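Local structure of SVS_variant_AS1 (Streptomyces sp. CWA1, 6TJA) at residues L96-P100 with I164-A168; F103-A107 with L157-A161; T142-R148 with A201-D205; M172-Y178 with D243-V249; L268-I272 with P343-A347. The protein is an engineered, ancestrally reconstructed class I terpene cyclase that probably turns geranylgeranyl diphosphate into the diterpene spiroviolene. All blocks are in the same frame, centred on the assembly; numbering follows the deposited sequence.

Contact 1: L96-P100 with I164-A168; sequences LSTRP and IGNQA
Ile164 and Ala168, one turn apart on helix 143-169, press against the backbone of the loop 96-100 and the ring of Pro100. Most of the contact is methyl against peptide. Because Ile164 CG2 stands anti to the backbone N, it points into the bend of the loop, 3.5 Å from Leu96 O and 3.7 Å from Pro100 N. The other branch of Ile164 runs past Ser97, with CG1 3.9 Å from Ser97 O. The methyl of Ala168 meets Thr98 in the same way, its CB 3.4 Å from Thr98 O, and here the two backbones draw close, with Thr98 CA and Ala168 CA only 4.4 Å apart.

Purely apolar contact is supplied by Pro100. Its CD sits 3.7 Å from Ala168 CB, and its CG lies 4.0 Å from Gly165 CA, directly against the helix backbone.

No hydrogen bond crosses between the segments. The loop keeps its own shape through Arg99 N to Leu96 O (3.1 Å), while Ser97 OG is bonded to Gly94 O. Arg99 occupies the N-cap of helix 100-115, so the contact places the start of that helix against the late turns of helix 143-169; Leu96 continues onto Leu106 of helix 100-115, and Pro100 also packs on Asn104 of the second subunit.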
# COMPACT_ATOMS: atom_id res chain seq x y z
N LEU A 96 -16.73 13.69 4.67
CA LEU A 96 -15.39 13.40 4.22
C LEU A 96 -15.07 13.38 2.74
O LEU A 96 -13.91 13.45 2.39
CB LEU A 96 -14.94 12.10 4.83
CG LEU A 96 -14.30 12.35 6.16
CD1 LEU A 96 -15.43 12.54 7.11
CD2 LEU A 96 -13.43 11.20 6.59
N SER A 97 -16.09 13.32 1.89
CA SER A 97 -15.96 13.20 0.41
C SER A 97 -15.34 14.44 -0.23
O SER A 97 -15.07 14.40 -1.44
CB SER A 97 -17.29 12.86 -0.23
OG SER A 97 -18.14 14.00 -0.27
N THR A 98 -15.17 15.53 0.51
CA THR A 98 -14.51 16.76 -0.01
C THR A 98 -13.58 17.29 1.06
O THR A 98 -13.25 18.50 1.01
CB THR A 98 -15.55 17.82 -0.43
OG1 THR A 98 -16.38 18.03 0.71
CG2 THR A 98 -16.43 17.41 -1.59
N ARG A 99 -13.19 16.43 2.00
CA ARG A 99 -12.36 16.80 3.18
C ARG A 99 -11.17 15.84 3.23
O ARG A 99 -11.09 14.95 4.08
CB ARG A 99 -13.25 16.87 4.43
CG ARG A 99 -14.34 17.95 4.40
CD ARG A 99 -13.84 19.39 4.27
NE ARG A 99 -13.22 19.79 5.53
CZ ARG A 99 -13.84 20.34 6.59
NH1 ARG A 99 -15.13 20.65 6.54
NH2 ARG A 99 -13.15 20.59 7.69
N PRO A 100 -10.20 16.02 2.30
CA PRO A 100 -9.07 15.11 2.19
C PRO A 100 -8.32 14.99 3.51
O PRO A 100 -7.92 13.88 3.83
CB PRO A 100 -8.14 15.69 1.12
CG PRO A 100 -8.79 16.96 0.64
CD PRO A 100 -10.13 17.10 1.32
N ILE A 164 -10.85 12.19 -3.63
CA ILE A 164 -11.41 13.18 -2.65
C ILE A 164 -10.62 14.50 -2.71
O ILE A 164 -11.24 15.59 -2.59
CB ILE A 164 -11.41 12.55 -1.24
CG1 ILE A 164 -12.47 11.46 -1.12
CG2 ILE A 164 -11.58 13.61 -0.17
CD1 ILE A 164 -12.42 10.73 0.22
N GLY A 165 -9.28 14.42 -2.84
CA GLY A 165 -8.39 15.57 -3.04
C GLY A 165 -8.81 16.35 -4.28
O GLY A 165 -8.93 17.60 -4.18
N ASN A 166 -9.04 15.64 -5.40
CA ASN A 166 -9.48 16.25 -6.69
C ASN A 166 -10.82 16.97 -6.48
O ASN A 166 -10.95 18.14 -6.93
CB ASN A 166 -9.58 15.22 -7.81
CG ASN A 166 -8.24 14.75 -8.33
OD1 ASN A 166 -7.21 15.28 -7.94
ND2 ASN A 166 -8.25 13.75 -9.20
N GLN A 167 -11.74 16.33 -5.76
CA GLN A 167 -13.12 16.84 -5.50
C GLN A 167 -13.06 18.13 -4.68
O GLN A 167 -13.66 19.09 -5.10
CB GLN A 167 -13.99 15.79 -4.82
CG GLN A 167 -14.70 14.86 -5.81
CD GLN A 167 -15.60 15.57 -6.78
OE1 GLN A 167 -15.30 15.70 -7.97
NE2 GLN A 167 -16.72 16.07 -6.28
N ALA A 168 -12.33 18.15 -3.56
CA ALA A 168 -12.21 19.34 -2.70
C ALA A 168 -11.81 20.52 -3.58
O ALA A 168 -12.39 21.61 -3.38
CB ALA A 168 -11.22 19.13 -1.58

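Contact 2: F103-A107 with L157-A161; sequences FNALA and LSGVA
The helical segments 103-107 and 157-161 run almost exactly antiparallel (173°), their axes 10.2 Å apart at closest approach. Phe103 gives the largest share of the buried surface. With CG anti to the backbone N (chi1 -176°), its ring reaches across to the opposite helix and meets Val160 at about a right angle, ring atom CZ 3.4 Å from Val160 CG1. Leu157 O approaches the ring at its edge, in plane, 3.8 Å from CE2. Farther back on the ring, Phe103 CD2 touches Ala161 CB at 4.0 Å. An alanine at Phe103 is likely to open a gap between the helices and leave Val160 CG1 without its main partner on this side.

Beyond the ring the contacts come from alanines, Asn104 and Leu157. Ala107 faces Leu157, whose CD1 branch lies 3.6 Å from Ala107 O. On the other flank, Asn104 brings OD1 to 3.7 Å from Ala161 CB, but its amide serves the dimer: it is hydrogen-bonded to Asn104 of the second subunit, and Ala161 O accepts from that same residue. Phe103 and Val160 also share Cys91 of helix 70-91 as a neighbour. Antiparallel neighbours of this kind belong to the all-helical fold of class I terpene synthases, and this pair lies beside the subunit interface.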
# COMPACT_ATOMS: atom_id res chain seq x y z
N PHE A 103 -10.07 12.66 5.65
CA PHE A 103 -10.07 11.33 5.02
C PHE A 103 -8.71 10.64 5.20
O PHE A 103 -8.68 9.44 5.51
CB PHE A 103 -10.48 11.37 3.55
CG PHE A 103 -10.56 9.98 2.99
CD1 PHE A 103 -11.66 9.18 3.23
CD2 PHE A 103 -9.49 9.43 2.31
CE1 PHE A 103 -11.73 7.88 2.75
CE2 PHE A 103 -9.55 8.13 1.84
CZ PHE A 103 -10.67 7.35 2.07
N ASN A 104 -7.62 11.38 5.05
CA ASN A 104 -6.27 10.81 5.18
C ASN A 104 -6.15 10.14 6.56
O ASN A 104 -5.50 9.10 6.66
CB ASN A 104 -5.21 11.86 4.90
CG ASN A 104 -5.14 12.29 3.45
OD1 ASN A 104 -5.84 11.74 2.59
ND2 ASN A 104 -4.25 13.22 3.17
N ALA A 105 -6.76 10.71 7.59
CA ALA A 105 -6.68 10.16 8.96
C ALA A 105 -7.56 8.92 9.05
O ALA A 105 -7.09 7.88 9.59
CB ALA A 105 -7.06 11.20 9.99
N LEU A 106 -8.78 8.98 8.52
CA LEU A 106 -9.65 7.77 8.48
C LEU A 106 -8.94 6.63 7.73
O LEU A 106 -8.93 5.52 8.23
CB LEU A 106 -11.00 8.11 7.84
CG LEU A 106 -11.95 6.93 7.68
CD1 LEU A 106 -12.52 6.51 9.03
CD2 LEU A 106 -13.08 7.24 6.72
N ALA A 107 -8.40 6.90 6.54
CA ALA A 107 -7.72 5.88 5.70
C ALA A 107 -6.62 5.22 6.53
O ALA A 107 -6.41 3.98 6.43
CB ALA A 107 -7.13 6.50 4.46
N LEU A 157 -7.45 2.64 -0.89
CA LEU A 157 -7.60 3.84 -0.04
C LEU A 157 -6.80 5.02 -0.61
O LEU A 157 -7.39 6.10 -0.60
CB LEU A 157 -7.23 3.54 1.41
CG LEU A 157 -8.18 2.59 2.15
CD1 LEU A 157 -7.60 2.21 3.50
CD2 LEU A 157 -9.55 3.21 2.31
N SER A 158 -5.56 4.84 -1.08
CA SER A 158 -4.74 5.90 -1.74
C SER A 158 -5.43 6.46 -2.99
O SER A 158 -5.23 7.63 -3.30
CB SER A 158 -3.38 5.41 -2.12
OG SER A 158 -2.73 4.95 -0.96
N GLY A 159 -6.13 5.62 -3.74
CA GLY A 159 -6.89 6.09 -4.90
C GLY A 159 -8.02 6.99 -4.46
O GLY A 159 -8.22 8.03 -5.09
N VAL A 160 -8.76 6.57 -3.42
CA VAL A 160 -9.92 7.32 -2.87
C VAL A 160 -9.41 8.67 -2.34
O VAL A 160 -10.05 9.67 -2.62
CB VAL A 160 -10.69 6.54 -1.78
CG1 VAL A 160 -11.77 7.40 -1.17
CG2 VAL A 160 -11.31 5.25 -2.32
N ALA A 161 -8.30 8.68 -1.62
CA ALA A 161 -7.68 9.89 -1.05
C ALA A 161 -7.35 10.87 -2.18
O ALA A 161 -7.67 12.04 -2.03
CB ALA A 161 -6.43 9.53 -0.26

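Contact 3: T142-R148 with A201-D205; sequences TPTQVRR and AEVPD
Arg148 carries the tight half of this contact. Its chain is extended from CG to NE and delivers the guanidinium end-on to the loop, where two nitrogens grip a single oxygen: NH1 at 2.7 Å and NH2 at 2.8 Å from Val203 O. NH2 also donates to Asp205 OD1 (2.8 Å, 163° at the hydrogen), a salt bridge that uses the anti lone pair of the carboxylate with the two flat groups only 24° from coplanar. Water 1 links Arg148 NE to the same OD1. With both acceptors near its plane, the guanidinium is held against rotation, and NH1 also forms a salt bridge with Glu196.

The side towards solvent, at partly exposed Thr142 and Glu202, is looser. The extended Glu202 side chain sends OE2 to Thr142 OG1, a single 3.0 Å bond in which the hydroxyl comes from well above the carboxylate plane. Thr144 adds van der Waals contact, its CB 3.5 Å from Glu202 OE2, and also packs on Asp205 of the second subunit. Between the two halves, Gln145 NE2 lies 3.7 Å from Glu202 CA and is hydrogen-bonded to Glu196.

Thr142 and Gln145 form a capping box at the start of helix 143-169: Gln145 N donates to Thr142 OG1 (3.2 Å), and Thr142 N donates to Gln145 OE1 (2.9 Å). The Thr142 hydroxyl therefore both caps its helix and ties it to the 201-205 loop.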
# COMPACT_ATOMS: atom_id res chain seq x y z
N THR A 142 -3.10 -17.93 3.96
CA THR A 142 -1.71 -17.80 4.48
C THR A 142 -1.39 -16.33 4.82
O THR A 142 -1.98 -15.39 4.28
CB THR A 142 -0.70 -18.42 3.52
OG1 THR A 142 -0.64 -17.54 2.39
CG2 THR A 142 -1.07 -19.85 3.13
N PRO A 143 -0.47 -16.10 5.78
CA PRO A 143 0.04 -14.75 6.04
C PRO A 143 0.43 -14.04 4.72
O PRO A 143 0.17 -12.85 4.61
CB PRO A 143 1.24 -15.02 6.98
CG PRO A 143 0.87 -16.34 7.73
CD PRO A 143 0.13 -17.13 6.66
N THR A 144 1.00 -14.76 3.75
CA THR A 144 1.36 -14.21 2.42
C THR A 144 0.11 -13.67 1.73
O THR A 144 0.13 -12.53 1.26
CB THR A 144 2.07 -15.25 1.55
OG1 THR A 144 3.31 -15.57 2.18
CG2 THR A 144 2.35 -14.73 0.16
N GLN A 145 -0.97 -14.44 1.69
CA GLN A 145 -2.19 -14.03 0.96
C GLN A 145 -2.83 -12.85 1.70
O GLN A 145 -3.29 -11.92 1.02
CB GLN A 145 -3.18 -15.17 0.83
CG GLN A 145 -2.69 -16.30 -0.06
CD GLN A 145 -3.61 -17.49 0.08
OE1 GLN A 145 -3.89 -17.94 1.20
NE2 GLN A 145 -4.12 -17.97 -1.04
N VAL A 146 -2.86 -12.90 3.03
CA VAL A 146 -3.37 -11.79 3.88
C VAL A 146 -2.58 -10.50 3.55
O VAL A 146 -3.22 -9.45 3.36
CB VAL A 146 -3.38 -12.14 5.37
CG1 VAL A 146 -3.64 -10.92 6.24
CG2 VAL A 146 -4.40 -13.22 5.68
N ARG A 147 -1.26 -10.57 3.39
CA ARG A 147 -0.47 -9.35 3.11
C ARG A 147 -0.79 -8.85 1.71
O ARG A 147 -0.85 -7.64 1.52
CB ARG A 147 1.03 -9.58 3.27
CG ARG A 147 1.49 -9.69 4.71
CD ARG A 147 1.16 -8.52 5.62
NE ARG A 147 1.93 -7.32 5.37
CZ ARG A 147 1.69 -6.14 5.95
NH1 ARG A 147 0.68 -6.01 6.79
NH2 ARG A 147 2.47 -5.10 5.69
N ARG A 148 -0.98 -9.76 0.75
CA ARG A 148 -1.39 -9.37 -0.62
C ARG A 148 -2.69 -8.58 -0.51
O ARG A 148 -2.77 -7.53 -1.18
CB ARG A 148 -1.48 -10.60 -1.53
CG ARG A 148 -0.14 -11.26 -1.81
CD ARG A 148 -0.28 -12.54 -2.62
NE ARG A 148 1.00 -13.20 -2.86
CZ ARG A 148 1.19 -14.33 -3.55
NH1 ARG A 148 0.17 -14.95 -4.14
NH2 ARG A 148 2.40 -14.81 -3.70
N ALA A 201 -6.21 -21.63 -3.67
CA ALA A 201 -5.09 -21.89 -4.60
C ALA A 201 -4.00 -20.82 -4.38
O ALA A 201 -4.01 -19.85 -5.13
CB ALA A 201 -5.65 -21.99 -6.01
N GLU A 202 -3.06 -21.02 -3.43
CA GLU A 202 -1.95 -20.05 -3.16
C GLU A 202 -0.99 -19.91 -4.36
O GLU A 202 -0.21 -20.85 -4.66
CB GLU A 202 -1.13 -20.41 -1.91
CG GLU A 202 -0.21 -19.25 -1.50
CD GLU A 202 0.76 -19.45 -0.33
OE1 GLU A 202 1.06 -20.64 0.05
OE2 GLU A 202 1.21 -18.41 0.23
N VAL A 203 -0.95 -18.73 -5.00
CA VAL A 203 -0.03 -18.48 -6.16
C VAL A 203 1.35 -18.17 -5.61
O VAL A 203 1.49 -17.25 -4.81
CB VAL A 203 -0.55 -17.34 -7.05
CG1 VAL A 203 0.28 -17.14 -8.31
CG2 VAL A 203 -2.02 -17.51 -7.36
N PRO A 204 2.38 -18.87 -6.03
CA PRO A 204 3.72 -18.56 -5.54
C PRO A 204 4.18 -17.16 -5.93
O PRO A 204 3.84 -16.70 -6.96
CB PRO A 204 4.58 -19.62 -6.21
CG PRO A 204 3.66 -20.66 -6.64
CD PRO A 204 2.38 -20.01 -6.94
N ASP A 205 4.92 -16.50 -5.07
CA ASP A 205 5.45 -15.15 -5.31
C ASP A 205 6.04 -14.95 -6.71
O ASP A 205 5.73 -14.03 -7.37
CB ASP A 205 6.53 -14.79 -4.29
CG ASP A 205 6.04 -13.96 -3.09
OD1 ASP A 205 4.86 -13.88 -2.77
OD2 ASP A 205 6.87 -13.40 -2.39
O HOH W 1 3.65 -11.77 -2.18

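Contact 4: M172-Y178 with D243-V249; sequences MPGLDDY and DQNIYSV
Val249, Tyr178 and Met172 bury the most surface here, and Val249 touches the other two across the contact. Its CG2 lies 3.6 Å from Tyr178 CG and 3.8 Å from Met172 SD, and its CG1 points at the turn before helix 175-185, 3.4 Å from Pro173 O.

Tyr178 leans over the start of helix 246-254. A chi1 of 180° swings the ring away from its own backbone N and across Asn245, whose carbonyl carbon sits over one face, and the hydroxyl arrives 3.3 Å from Asn245 CA. There Tyr178 OH is hydrogen-bonded to Asp229 of helix 211-231, which also accepts from Ile246 N. A phenylalanine in its place would probably leave the Asp229 carboxylate short of one donor and the ring without the bond that fixes its far end.

Met172, bent at its second and third torsions, curls its methyl toward the start of 243-249, CE 3.4 Å from Asp243 O and 3.7 Å from Ser248 CB. Leu175 CD1 and Ile246 CD1 lie side by side at 3.8 Å, and Pro173 packs beside Gln244 OE1, which accepts a hydrogen bond from Asn166 ND2 of helix 143-169.

No hydrogen bond joins the two segments. Asn245 caps its helix by accepting from Ser248 N, and Ser248 OG donates to Asp243 O (2.8 Å); these bonds stay within 243-249, whereas Tyr178 and Gln244 find polar partners on other helices. The chemistry implies an apolar seam with a polar exit at Asp229, which lies in a sequence resembling the metal-binding NSE motif of these cyclases.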
# COMPACT_ATOMS: atom_id res chain seq x y z
N MET A 172 -10.50 18.37 -12.33
CA MET A 172 -10.86 17.27 -13.23
C MET A 172 -9.56 16.70 -13.80
O MET A 172 -8.91 17.33 -14.63
CB MET A 172 -11.81 17.76 -14.34
CG MET A 172 -12.30 16.64 -15.27
SD MET A 172 -13.19 15.31 -14.39
CE MET A 172 -14.61 16.23 -13.80
N PRO A 173 -9.13 15.48 -13.39
CA PRO A 173 -7.85 14.94 -13.82
C PRO A 173 -7.90 14.73 -15.34
O PRO A 173 -8.99 14.56 -15.87
CB PRO A 173 -7.72 13.62 -13.04
CG PRO A 173 -9.12 13.23 -12.67
CD PRO A 173 -9.89 14.53 -12.54
N GLY A 174 -6.75 14.85 -16.01
CA GLY A 174 -6.58 14.41 -17.41
C GLY A 174 -6.73 12.90 -17.52
O GLY A 174 -6.93 12.21 -16.47
N LEU A 175 -6.66 12.37 -18.74
CA LEU A 175 -6.85 10.92 -18.97
C LEU A 175 -5.82 10.10 -18.17
O LEU A 175 -6.20 9.09 -17.54
CB LEU A 175 -6.70 10.62 -20.46
CG LEU A 175 -6.89 9.15 -20.78
CD1 LEU A 175 -8.25 8.71 -20.27
CD2 LEU A 175 -6.73 8.91 -22.28
N ASP A 176 -4.55 10.49 -18.22
CA ASP A 176 -3.45 9.72 -17.60
C ASP A 176 -3.67 9.60 -16.09
O ASP A 176 -3.60 8.45 -15.60
CB ASP A 176 -2.05 10.30 -17.88
CG ASP A 176 -0.95 9.27 -17.62
OD1 ASP A 176 -1.01 8.18 -18.18
OD2 ASP A 176 -0.05 9.58 -16.87
N ASP A 177 -3.87 10.72 -15.39
CA ASP A 177 -4.15 10.77 -13.92
C ASP A 177 -5.46 10.03 -13.59
O ASP A 177 -5.49 9.32 -12.56
CB ASP A 177 -4.21 12.21 -13.40
CG ASP A 177 -2.87 12.92 -13.24
OD1 ASP A 177 -1.84 12.27 -13.43
OD2 ASP A 177 -2.87 14.11 -12.89
N TYR A 178 -6.53 10.21 -14.38
CA TYR A 178 -7.84 9.57 -14.13
C TYR A 178 -7.69 8.04 -14.13
O TYR A 178 -8.28 7.40 -13.22
CB TYR A 178 -8.93 9.99 -15.10
CG TYR A 178 -10.20 9.28 -14.76
CD1 TYR A 178 -10.63 8.20 -15.51
CD2 TYR A 178 -10.88 9.57 -13.59
CE1 TYR A 178 -11.75 7.47 -15.15
CE2 TYR A 178 -12.01 8.86 -13.21
CZ TYR A 178 -12.42 7.78 -13.98
OH TYR A 178 -13.52 7.05 -13.63
N ASP A 243 -18.51 15.32 -11.67
CA ASP A 243 -18.16 13.99 -11.12
C ASP A 243 -16.91 13.47 -11.86
O ASP A 243 -16.78 13.68 -13.08
CB ASP A 243 -19.37 13.05 -11.18
CG ASP A 243 -19.14 11.67 -10.58
OD1 ASP A 243 -19.18 10.66 -11.35
OD2 ASP A 243 -18.94 11.59 -9.34
N GLN A 244 -15.98 12.85 -11.14
CA GLN A 244 -14.74 12.31 -11.76
C GLN A 244 -15.09 10.92 -12.31
O GLN A 244 -15.24 10.02 -11.50
CB GLN A 244 -13.58 12.28 -10.77
CG GLN A 244 -13.10 13.66 -10.34
CD GLN A 244 -12.05 13.46 -9.27
OE1 GLN A 244 -10.94 13.01 -9.55
NE2 GLN A 244 -12.42 13.68 -8.03
N ASN A 245 -15.34 10.83 -13.61
CA ASN A 245 -15.61 9.55 -14.32
C ASN A 245 -15.02 9.74 -15.71
O ASN A 245 -14.71 10.90 -16.06
CB ASN A 245 -17.10 9.17 -14.29
CG ASN A 245 -17.98 10.20 -14.97
OD1 ASN A 245 -17.88 10.42 -16.18
ND2 ASN A 245 -18.82 10.87 -14.21
N ILE A 246 -14.87 8.67 -16.49
CA ILE A 246 -14.18 8.71 -17.81
C ILE A 246 -14.87 9.73 -18.72
O ILE A 246 -14.17 10.49 -19.46
CB ILE A 246 -14.14 7.30 -18.44
CG1 ILE A 246 -13.29 7.30 -19.71
CG2 ILE A 246 -15.54 6.75 -18.67
CD1 ILE A 246 -11.85 7.73 -19.48
N TYR A 247 -16.20 9.79 -18.65
CA TYR A 247 -17.03 10.67 -19.51
C TYR A 247 -16.72 12.13 -19.21
O TYR A 247 -16.37 12.84 -20.15
CB TYR A 247 -18.51 10.30 -19.37
CG TYR A 247 -18.74 8.82 -19.58
CD1 TYR A 247 -18.57 8.23 -20.81
CD2 TYR A 247 -19.02 8.01 -18.51
CE1 TYR A 247 -18.77 6.87 -20.99
CE2 TYR A 247 -19.19 6.65 -18.66
CZ TYR A 247 -19.10 6.08 -19.90
OH TYR A 247 -19.24 4.72 -20.01
N SER A 248 -16.75 12.56 -17.95
CA SER A 248 -16.48 13.98 -17.58
C SER A 248 -15.04 14.32 -17.96
O SER A 248 -14.80 15.47 -18.32
CB SER A 248 -16.70 14.28 -16.11
OG SER A 248 -17.93 13.77 -15.63
N VAL A 249 -14.11 13.35 -17.85
CA VAL A 249 -12.67 13.58 -18.14
C VAL A 249 -12.52 13.88 -19.64
O VAL A 249 -11.86 14.87 -19.97
CB VAL A 249 -11.76 12.42 -17.69
CG1 VAL A 249 -10.37 12.56 -18.29
CG2 VAL A 249 -11.67 12.29 -16.18

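Contact 5: L268-I272 with P343-A347; sequences LRDRI and PLPGA
Arg271 leaves its helix with CG anti to the backbone N (chi1 173°) and bends at chi3 (-51°), which folds the guanidinium back across the loop 343-347. Leu344 has an unusual first torsion (chi1 -117°), away from any staggered position, and this aims both of its methyls at helix 258-283. The loop makes a type II beta turn from Leu344 to Ala347, Gly346 taking the positive phi of its third position; the closing bond, Ala347 N to Leu344 O, is weak. The turn belongs to the C-terminal segment that follows the last helix of this all-helical fold and lies back against it.

Leu344 makes most of the apolar contact. Its CD1 rests 4.0 Å from Ile272 CD1, meeting that side chain at about a right angle, and its CG lies 4.0 Å from Arg271 CD, part of the aliphatic run of the arginine. Over one face of the guanidinium comes the Pro345 ring, CD 3.6 Å from Arg271 NH1. The charge is met outside the two segments: NH2 forms a salt bridge with Asp338, and NH1 donates to Ser342 O. Arg271 is therefore clasped by the chain just ahead of the turn as well as covered by it. Leu268 CB sits against both methyls of Leu344, 3.5 Å from CD2, closer than ordinary van der Waals contact.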
# COMPACT_ATOMS: atom_id res chain seq x y z
N LEU A 268 -11.53 3.05 -25.91
CA LEU A 268 -10.37 2.82 -25.12
C LEU A 268 -10.48 1.63 -24.15
O LEU A 268 -9.54 0.96 -23.93
CB LEU A 268 -9.85 4.10 -24.49
CG LEU A 268 -10.70 4.80 -23.48
CD1 LEU A 268 -10.59 4.10 -22.16
CD2 LEU A 268 -10.29 6.24 -23.39
N ARG A 269 -11.67 1.38 -23.65
CA ARG A 269 -11.96 0.27 -22.70
C ARG A 269 -11.79 -1.04 -23.46
O ARG A 269 -11.11 -1.96 -22.97
CB ARG A 269 -13.35 0.48 -22.08
CG ARG A 269 -13.87 -0.64 -21.18
CD ARG A 269 -14.54 -1.69 -22.03
NE ARG A 269 -15.16 -2.77 -21.27
CZ ARG A 269 -15.46 -3.96 -21.78
NH1 ARG A 269 -15.19 -4.22 -23.05
NH2 ARG A 269 -16.02 -4.88 -21.03
N ASP A 270 -12.34 -1.09 -24.68
CA ASP A 270 -12.25 -2.26 -25.57
C ASP A 270 -10.79 -2.51 -25.97
O ASP A 270 -10.36 -3.66 -25.99
CB ASP A 270 -13.16 -2.05 -26.78
CG ASP A 270 -14.65 -2.24 -26.51
OD1 ASP A 270 -15.03 -2.56 -25.36
OD2 ASP A 270 -15.41 -2.02 -27.45
N ARG A 271 -10.02 -1.46 -26.22
CA ARG A 271 -8.59 -1.61 -26.55
C ARG A 271 -7.89 -2.31 -25.37
O ARG A 271 -7.10 -3.24 -25.61
CB ARG A 271 -8.00 -0.24 -26.92
CG ARG A 271 -6.50 -0.29 -27.11
CD ARG A 271 -5.81 1.03 -27.36
NE ARG A 271 -6.40 1.83 -28.42
CZ ARG A 271 -5.71 2.63 -29.23
NH1 ARG A 271 -4.40 2.65 -29.19
NH2 ARG A 271 -6.33 3.37 -30.12
N ILE A 272 -8.19 -1.93 -24.13
CA ILE A 272 -7.54 -2.50 -22.92
C ILE A 272 -7.98 -3.97 -22.77
O ILE A 272 -7.11 -4.80 -22.48
CB ILE A 272 -7.84 -1.67 -21.66
CG1 ILE A 272 -7.28 -0.26 -21.77
CG2 ILE A 272 -7.29 -2.36 -20.42
CD1 ILE A 272 -7.81 0.69 -20.69
N PRO A 343 -0.40 0.98 -27.28
CA PRO A 343 -0.86 1.75 -26.14
C PRO A 343 -1.82 2.88 -26.51
O PRO A 343 -1.81 3.47 -27.55
CB PRO A 343 0.43 2.35 -25.63
CG PRO A 343 1.43 1.36 -25.95
CD PRO A 343 1.05 0.82 -27.27
N LEU A 344 -2.68 3.16 -25.57
CA LEU A 344 -3.63 4.21 -25.67
C LEU A 344 -3.01 5.60 -25.69
O LEU A 344 -2.24 5.91 -24.84
CB LEU A 344 -4.51 4.16 -24.44
CG LEU A 344 -5.98 3.88 -24.56
CD1 LEU A 344 -6.57 3.63 -23.18
CD2 LEU A 344 -6.58 5.10 -25.20
N PRO A 345 -3.35 6.41 -26.68
CA PRO A 345 -2.95 7.80 -26.71
C PRO A 345 -3.29 8.57 -25.44
O PRO A 345 -4.42 8.47 -24.96
CB PRO A 345 -3.76 8.39 -27.86
CG PRO A 345 -3.98 7.23 -28.78
CD PRO A 345 -4.15 6.03 -27.85
N GLY A 346 -2.32 9.31 -24.92
CA GLY A 346 -2.50 10.25 -23.82
C GLY A 346 -2.49 9.59 -22.46
O GLY A 346 -2.82 10.28 -21.52
N ALA A 347 -2.11 8.32 -22.35
CA ALA A 347 -2.06 7.58 -21.06
C ALA A 347 -0.74 6.81 -20.96
O ALA A 347 -0.72 5.58 -20.89
CB ALA A 347 -3.28 6.71 -20.96

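How the contacts relate
From the N terminus, contact 1 closes the chain between the loop before helix 100-115 and the end of helix 143-169, and contact 2 lies within that span, joining helix 100-115 to the same helix 143-169. The two touch through Ile164 and Phe103. Contact 3 starts on helix 143-169 and ends near residue 205, so it crosses both of them, and contact 4 as well, joining the far end of that helix to the loop 201-205. Contact 4 opens after contact 1 has closed, linked to it by Asn166 and Gln244. Contact 5 comes last, returning the C-terminal tail to helix 258-283 and touching contact 4 at Leu175 and Asp176.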